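Local coordinates for protein endoglucanase (Humicola insolens, PDB 1DYS) that hydrolyses internal beta-1,4-glucosidic linkages of cellulose as a family 6 glycoside hydrolase and so takes part in the recycling of plant biomass, at residues 51-54 and 58-61; 63-68 and 81-86. All blocks are in the same frame, centred on the assembly; numbering follows the deposited sequence.

Interaction 1: residues 51-54 and 58-61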
loop_
_atom_site.group_PDB
_atom_site.type_symbol
_atom_site.label_atom_id
_atom_site.label_comp_id
_atom_site.label_asym_id
_atom_site.label_seq_id
_atom_site.Cartn_x
_atom_site.Cartn_y
_atom_site.Cartn_z
ATOM N N TYR A 51 7.437 12.177 -10.834
ATOM C CA TYR A 51 7.540 11.706 -9.438
ATOM C C TYR A 51 6.138 11.586 -8.853
ATOM O O TYR A 51 5.361 12.567 -8.889
ATOM C CB TYR A 51 8.293 12.792 -8.649
ATOM C CG TYR A 51 9.782 12.927 -8.918
ATOM C CD1 TYR A 51 10.183 13.589 -10.079
ATOM C CD2 TYR A 51 10.757 12.477 -8.058
ATOM C CE1 TYR A 51 11.509 13.776 -10.395
ATOM C CE2 TYR A 51 12.105 12.662 -8.355
ATOM C CZ TYR A 51 12.467 13.299 -9.528
ATOM O OH TYR A 51 13.808 13.458 -9.804
ATOM N N TRP A 52 5.789 10.431 -8.295
ATOM C CA TRP A 52 4.496 10.210 -7.712
ATOM C C TRP A 52 4.455 10.534 -6.217
ATOM O O TRP A 52 5.156 9.931 -5.417
ATOM C CB TRP A 52 4.056 8.759 -7.900
ATOM C CG TRP A 52 3.698 8.449 -9.334
ATOM C CD1 TRP A 52 4.526 8.448 -10.422
ATOM C CD2 TRP A 52 2.378 8.133 -9.830
ATOM N NE1 TRP A 52 3.846 8.085 -11.552
ATOM C CE2 TRP A 52 2.518 7.900 -11.202
ATOM C CE3 TRP A 52 1.124 8.007 -9.220
ATOM C CZ2 TRP A 52 1.417 7.536 -11.999
ATOM C CZ3 TRP A 52 0.038 7.655 -10.012
ATOM C CH2 TRP A 52 0.201 7.411 -11.394
ATOM N N ILE A 53 3.579 11.513 -5.940
ATOM C CA ILE A 53 3.463 11.971 -4.532
ATOM C C ILE A 53 2.190 11.354 -3.974
ATOM O O ILE A 53 1.139 12.028 -3.841
ATOM C CB ILE A 53 3.454 13.497 -4.443
ATOM C CG1 ILE A 53 4.584 14.195 -5.198
ATOM C CG2 ILE A 53 3.604 13.861 -2.936
ATOM C CD1 ILE A 53 5.976 13.642 -5.087
ATOM N N SER A 54 2.245 10.039 -3.825
ATOM C CA SER A 54 1.060 9.203 -3.600
ATOM C C SER A 54 0.560 9.154 -2.174
ATOM O O SER A 54 -0.385 8.419 -1.893
ATOM C CB SER A 54 1.319 7.793 -4.146
ATOM O OG SER A 54 1.756 7.862 -5.520
ATOM N N LEU A 58 5.365 10.695 1.154
ATOM C CA LEU A 58 6.035 11.023 -0.079
ATOM C C LEU A 58 6.043 12.506 -0.400
ATOM O O LEU A 58 6.708 12.811 -1.413
ATOM C CB LEU A 58 5.572 10.205 -1.283
ATOM C CG LEU A 58 5.747 8.698 -1.110
ATOM C CD1 LEU A 58 5.009 7.919 -2.205
ATOM C CD2 LEU A 58 7.236 8.339 -1.144
ATOM N N LEU A 59 5.456 13.408 0.373
ATOM C CA LEU A 59 5.721 14.843 0.102
ATOM C C LEU A 59 7.210 15.135 0.089
ATOM O O LEU A 59 7.621 16.057 -0.637
ATOM C CB LEU A 59 5.081 15.704 1.217
ATOM C CG LEU A 59 3.539 15.770 1.138
ATOM C CD1 LEU A 59 3.006 16.246 2.489
ATOM C CD2 LEU A 59 3.146 16.744 0.034
ATOM N N ARG A 60 8.043 14.375 0.793
ATOM C CA ARG A 60 9.496 14.513 0.813
ATOM C C ARG A 60 10.087 14.315 -0.565
ATOM O O ARG A 60 11.105 14.924 -0.871
ATOM C CB ARG A 60 10.163 13.552 1.807
ATOM C CG ARG A 60 10.144 12.083 1.409
ATOM C CD ARG A 60 10.466 11.139 2.578
ATOM N NE ARG A 60 9.594 11.363 3.701
ATOM C CZ ARG A 60 9.610 11.311 5.018
ATOM N NH1 ARG A 60 10.673 10.970 5.743
ATOM N NH2 ARG A 60 8.477 11.647 5.645
ATOM N N ASP A 61 9.438 13.511 -1.453
ATOM C CA ASP A 61 9.928 13.364 -2.814
ATOM C C ASP A 61 9.821 14.669 -3.602
ATOM O O ASP A 61 10.540 14.816 -4.593
ATOM C CB ASP A 61 9.247 12.217 -3.566
ATOM C CG ASP A 61 9.947 10.895 -3.292
ATOM O OD1 ASP A 61 11.015 10.892 -2.648
ATOM O OD2 ASP A 61 9.441 9.814 -3.709
HETATM O O HOH W 1 7.498 8.925 -5.349
#
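The chi1 of Ile53, -50°, sets CG2 across from the backbone N and against the carbonyl of Leu58. The next torsion (chi2 -44°) swings CD1 to the same carbonyl oxygen, Leu58 O, and on to Asp61 CB. CG2 rests 3.6 Å from Leu58 O, and CD1 lies 3.9 Å from Asp61 CB. That carbonyl is already engaged, since Asp61 N donates to Leu58 O at 2.8 Å in the first turn leading into helix 60-74. The methyls therefore pack around a bonded backbone oxygen. CG2 also reaches Leu59 CD2, at 4.2 Å. With an alanine here, CG2 and CD1 would be gone; a gap against this turn would probably open, and Leu59 CD2 and Asp61 CB would lose their apolar neighbour.

The side chain of Leu58 packs back on the strand. Its CD1 lies 3.8 Å from both Trp52 O and Ser54 N, so one methyl covers the strand backbone as it ends. The polar link runs through a water. It donates to Trp52 O and, at 2.7 Å, to Asp61 OD2. The Tyr51 ring comes only loosely near, with CD2 4.2 Å from Asp61 O; its hydroxyl is bonded to Asn68 further along the helix. Trp52 turns its indole away from the helix, and NE1 donates a hydrogen bond to Val309 O.

Trp52 and Ser54 probably bind substrate. The contact is the strand-to-helix turn of a beta-alpha-beta unit, at the substrate-binding end of the distorted alpha/beta barrel of family 6 cellulases.

Interaction 2: residues 63-68 and 81-86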
loop_
_atom_site.group_PDB
_atom_site.type_symbol
_atom_site.label_atom_id
_atom_site.label_comp_id
_atom_site.label_asym_id
_atom_site.label_seq_id
_atom_site.Cartn_x
_atom_site.Cartn_y
_atom_site.Cartn_z
ATOM N N ASP A 63 10.774 17.587 -2.420
ATOM C CA ASP A 63 12.076 18.188 -2.108
ATOM C C ASP A 63 13.169 17.517 -2.939
ATOM O O ASP A 63 14.051 18.202 -3.490
ATOM C CB ASP A 63 12.360 18.152 -0.603
ATOM C CG ASP A 63 11.276 18.861 0.188
ATOM O OD1 ASP A 63 10.848 19.983 -0.150
ATOM O OD2 ASP A 63 10.775 18.325 1.205
ATOM N N VAL A 64 13.092 16.183 -3.045
ATOM C CA VAL A 64 14.038 15.448 -3.868
ATOM C C VAL A 64 13.995 15.945 -5.321
ATOM O O VAL A 64 15.050 16.222 -5.919
ATOM C CB VAL A 64 13.817 13.924 -3.851
ATOM C CG1 VAL A 64 14.850 13.247 -4.757
ATOM C CG2 VAL A 64 13.928 13.396 -2.432
ATOM N N ALA A 65 12.788 16.042 -5.893
ATOM C CA ALA A 65 12.655 16.489 -7.284
ATOM C C ALA A 65 13.214 17.902 -7.479
ATOM O O ALA A 65 13.909 18.233 -8.453
ATOM C CB ALA A 65 11.196 16.391 -7.765
ATOM N N ILE A 66 12.901 18.786 -6.535
ATOM C CA ILE A 66 13.380 20.178 -6.621
ATOM C C ILE A 66 14.894 20.223 -6.529
ATOM O O ILE A 66 15.514 21.021 -7.237
ATOM C CB ILE A 66 12.728 21.003 -5.502
ATOM C CG1 ILE A 66 11.277 21.290 -5.846
ATOM C CG2 ILE A 66 13.448 22.341 -5.244
ATOM C CD1 ILE A 66 10.457 21.777 -4.678
ATOM N N GLN A 67 15.522 19.446 -5.672
ATOM C CA GLN A 67 16.978 19.375 -5.560
ATOM C C GLN A 67 17.568 18.990 -6.898
ATOM O O GLN A 67 18.471 19.586 -7.492
ATOM C CB GLN A 67 17.419 18.397 -4.462
ATOM C CG GLN A 67 18.910 18.071 -4.607
ATOM C CD GLN A 67 19.490 17.325 -3.424
ATOM O OE1 GLN A 67 19.029 17.457 -2.293
ATOM N NE2 GLN A 67 20.525 16.532 -3.665
ATOM N N ASN A 68 17.006 17.903 -7.476
ATOM C CA ASN A 68 17.424 17.440 -8.781
ATOM C C ASN A 68 17.216 18.480 -9.872
ATOM O O ASN A 68 18.061 18.614 -10.750
ATOM C CB ASN A 68 16.689 16.134 -9.134
ATOM C CG ASN A 68 17.052 14.984 -8.227
ATOM O OD1 ASN A 68 18.119 14.970 -7.607
ATOM N ND2 ASN A 68 16.201 13.953 -8.187
ATOM N N VAL A 81 9.863 19.825 -14.016
ATOM C CA VAL A 81 9.622 18.681 -13.125
ATOM C C VAL A 81 8.193 18.151 -13.201
ATOM O O VAL A 81 7.291 18.963 -13.055
ATOM C CB VAL A 81 9.837 19.188 -11.674
ATOM C CG1 VAL A 81 9.489 18.107 -10.650
ATOM C CG2 VAL A 81 11.273 19.660 -11.512
ATOM N N GLY A 82 7.997 16.855 -13.432
ATOM C CA GLY A 82 6.620 16.328 -13.447
ATOM C C GLY A 82 6.352 15.754 -12.046
ATOM O O GLY A 82 7.136 14.936 -11.562
ATOM N N LEU A 83 5.196 16.166 -11.491
ATOM C CA LEU A 83 4.768 15.640 -10.182
ATOM C C LEU A 83 3.343 15.091 -10.335
ATOM O O LEU A 83 2.534 15.733 -11.007
ATOM C CB LEU A 83 4.724 16.712 -9.085
ATOM C CG LEU A 83 6.084 17.345 -8.756
ATOM C CD1 LEU A 83 5.852 18.447 -7.705
ATOM C CD2 LEU A 83 7.061 16.304 -8.276
ATOM N N VAL A 84 3.042 13.991 -9.648
ATOM C CA VAL A 84 1.672 13.443 -9.707
ATOM C C VAL A 84 1.054 13.712 -8.319
ATOM O O VAL A 84 1.641 13.293 -7.342
ATOM C CB VAL A 84 1.649 11.929 -9.969
ATOM C CG1 VAL A 84 0.194 11.514 -10.223
ATOM C CG2 VAL A 84 2.474 11.582 -11.217
ATOM N N LEU A 85 0.003 14.518 -8.291
ATOM C CA LEU A 85 -0.672 14.847 -7.018
ATOM C C LEU A 85 -1.779 13.807 -6.947
ATOM O O LEU A 85 -2.734 13.840 -7.746
ATOM C CB LEU A 85 -1.184 16.291 -7.133
ATOM C CG LEU A 85 -1.753 16.881 -5.844
ATOM C CD1 LEU A 85 -1.512 18.382 -5.838
ATOM C CD2 LEU A 85 -3.227 16.546 -5.716
ATOM N N TYR A 86 -1.605 12.856 -6.022
ATOM C CA TYR A 86 -2.488 11.690 -5.998
ATOM C C TYR A 86 -2.755 11.195 -4.583
ATOM O O TYR A 86 -2.108 10.243 -4.164
ATOM C CB TYR A 86 -1.841 10.583 -6.854
ATOM C CG TYR A 86 -2.512 9.263 -7.006
ATOM C CD1 TYR A 86 -3.841 9.129 -7.395
ATOM C CD2 TYR A 86 -1.823 8.063 -6.763
ATOM C CE1 TYR A 86 -4.464 7.897 -7.585
ATOM C CE2 TYR A 86 -2.418 6.835 -6.917
ATOM C CZ TYR A 86 -3.740 6.747 -7.324
ATOM O OH TYR A 86 -4.310 5.498 -7.474
#
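Ala65 sets its CB against two strand side chains, Val81 and Leu83, which lie two residues apart and face the helix. The tight point is Ala65 CB on Val81 CG1, at 3.8 Å. With the chi1 of Val81 at 175°, CG1 extends away from its own main-chain nitrogen and onto the helix. Leu83 adds a lighter touch, with CD2 4.2 Å from the same CB. One methyl thus bridges two residues of strand 79-85. The small side chain suits a close approach, and the CA atoms of Ala65 and Val81 are 6.9 Å apart.

All three touching residues are buried, and neighbours complete their surroundings. Phe132 of the adjacent strand packs on Val81 and Leu83. Leu124 of helix 108-126 also covers Leu83.

The far side of the helix is different. Asp63 and Gln67 are exposed and take no part in the contact. Asp63 turns to helix 108-126 instead, where OD2 forms a salt bridge with Lys123. Contact is lost toward the end of the strand segment too. Val84 and Leu85 lie well beyond the helix segment, and Tyr86 uses its hydroxyl to bond Asp92, probably a catalytic proton donor.

The two segments share just 108 Å² of buried surface, and what meets there is aliphatic carbon. The chemistry implies that they meet through apolar packing alone, without a directional polar bond between them, and that Phe132 and Leu124 share in that packing.

How the interactions relate
From the N terminus, the chain first runs through strand 51-53. Interaction 1 closes the short loop between this strand and helix 60-74. The chain follows the helix and returns along strand 79-85, where interaction 2 closes a longer loop. The two contacts are in series and neither encloses the other. Both use helix 60-74, at successive turns. The strands they reach are parallel neighbours in the sheet: Tyr51 N is 2.9 Å from Gly82 O, and Tyr51 O is 2.8 Å from Val84 N, both probable hydrogen bonds. The Tyr51 ring also packs on Ala65. Together the contacts seat the helix on both strands of one right-handed beta-alpha-beta unit.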